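Local structure of cation-transporting ATPase, E1-E2 family protein (Streptococcus pneumoniae, 4F2F) at residues P77-L80 / G81-F85. The protein is a copper-exporting P-type ATPase whose metal-binding domain, the part described here, has a cupredoxin fold and binds copper(I). Numbering follows the deposited sequence.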
# COMPACT_ATOMS: atom_id res chain seq x y z
N PRO A 77 -11.74 -0.63 0.79
CA PRO A 77 -11.65 -0.45 2.25
C PRO A 77 -13.02 -0.22 2.87
O PRO A 77 -13.76 0.64 2.41
CB PRO A 77 -10.77 0.80 2.40
CG PRO A 77 -10.84 1.49 1.08
CD PRO A 77 -10.99 0.41 0.06
N GLN A 78 -13.35 -1.00 3.90
CA GLN A 78 -14.66 -0.91 4.54
C GLN A 78 -14.57 -0.56 6.02
O GLN A 78 -15.53 -0.05 6.60
CB GLN A 78 -15.43 -2.22 4.36
CG GLN A 78 -15.68 -2.62 2.91
CD GLN A 78 -16.60 -1.67 2.18
OE1 GLN A 78 -16.97 -0.61 2.70
NE2 GLN A 78 -16.99 -2.05 0.97
N GLU A 79 -13.43 -0.85 6.63
CA GLU A 79 -13.24 -0.56 8.05
C GLU A 79 -12.41 0.71 8.28
O GLU A 79 -11.30 0.84 7.77
CB GLU A 79 -12.61 -1.75 8.77
CG GLU A 79 -12.38 -1.52 10.26
CD GLU A 79 -11.95 -2.78 11.00
OE1 GLU A 79 -10.89 -2.76 11.65
OE2 GLU A 79 -12.69 -3.79 10.93
N LEU A 80 -12.96 1.63 9.06
CA LEU A 80 -12.30 2.89 9.36
C LEU A 80 -11.06 2.69 10.23
O LEU A 80 -10.95 1.68 10.93
CB LEU A 80 -13.27 3.84 10.06
CG LEU A 80 -14.51 4.26 9.28
CD1 LEU A 80 -15.50 4.97 10.20
CD2 LEU A 80 -14.13 5.16 8.12
N GLY A 81 -10.14 3.65 10.17
CA GLY A 81 -8.99 3.63 11.05
C GLY A 81 -7.67 3.33 10.36
O GLY A 81 -7.58 3.25 9.13
N ARG A 82 -6.63 3.17 11.18
CA ARG A 82 -5.28 2.87 10.69
C ARG A 82 -5.06 1.37 10.59
O ARG A 82 -5.35 0.62 11.53
CB ARG A 82 -4.25 3.48 11.64
CG ARG A 82 -2.80 3.24 11.25
CD ARG A 82 -1.91 3.32 12.48
NE ARG A 82 -0.49 3.38 12.14
CZ ARG A 82 0.28 2.32 11.93
NH1 ARG A 82 -0.24 1.10 12.01
NH2 ARG A 82 1.56 2.48 11.63
N HIS A 83 -4.55 0.93 9.44
CA HIS A 83 -4.27 -0.48 9.19
C HIS A 83 -2.85 -0.62 8.66
O HIS A 83 -2.34 0.27 7.98
CB HIS A 83 -5.25 -1.05 8.18
CG HIS A 83 -6.69 -0.76 8.50
ND1 HIS A 83 -7.38 -1.44 9.48
CD2 HIS A 83 -7.56 0.14 7.98
CE1 HIS A 83 -8.61 -0.97 9.55
NE2 HIS A 83 -8.75 -0.02 8.65
N GLU A 84 -2.20 -1.74 8.97
CA GLU A 84 -0.82 -1.94 8.55
C GLU A 84 -0.72 -2.71 7.23
O GLU A 84 -1.50 -3.62 6.96
CB GLU A 84 -0.04 -2.68 9.64
CG GLU A 84 1.37 -3.11 9.23
CD GLU A 84 2.10 -3.84 10.34
OE1 GLU A 84 2.56 -4.98 10.11
OE2 GLU A 84 2.23 -3.27 11.45
N PHE A 85 0.24 -2.29 6.41
CA PHE A 85 0.71 -3.11 5.30
C PHE A 85 2.22 -3.24 5.47
O PHE A 85 2.84 -2.44 6.16
CB PHE A 85 0.32 -2.53 3.93
CG PHE A 85 1.11 -1.32 3.51
CD1 PHE A 85 2.38 -1.45 2.96
CD2 PHE A 85 0.57 -0.05 3.62
CE1 PHE A 85 3.10 -0.34 2.55
CE2 PHE A 85 1.28 1.07 3.22
CZ PHE A 85 2.55 0.92 2.68
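His83 reaches back from the start of strand 81-87 to Glu79, four residues earlier, and donates a hydrogen bond from NE2 to the backbone O of Glu79. His83 NE2 lies 2.8 Å from Glu79 O and the angle at the hydrogen is 156°, a moderately bent bond. The approach is not along a carbonyl lone pair: NE2 stands above the carbonyl plane of Glu79, 49° out of it. The imidazole is aimed at the loop by its first torsion, which sets CG anti to the carbonyl carbon and beside the backbone N.

In the cupredoxin fold this is where the loop after strand 70-75 runs into strand 81-87, which pairs antiparallel with strands 53-56 and 93-99.

The Glu79 side chain runs past the same ring, and each of its steps can be measured against His83 CE1. Glu79 CB lies 4.1 Å from His83 CE1, and Glu79 CG, anti to the backbone N, comes to 3.9 Å from the same atom. The chain stays extended beyond CG, keeping CD near the ring as well, and Glu79 OE1 ends 3.6 Å from His83 CE1, at the ring edge and in its plane. The carboxylate itself is turned 53° from that plane.

His83 ND1 is hydrogen-bonded to Glu58 OE1, so both ring nitrogens are engaged and rotation of the imidazole is restrained; if both nitrogens carry a proton, the nearby carboxylates would tend to favour that form.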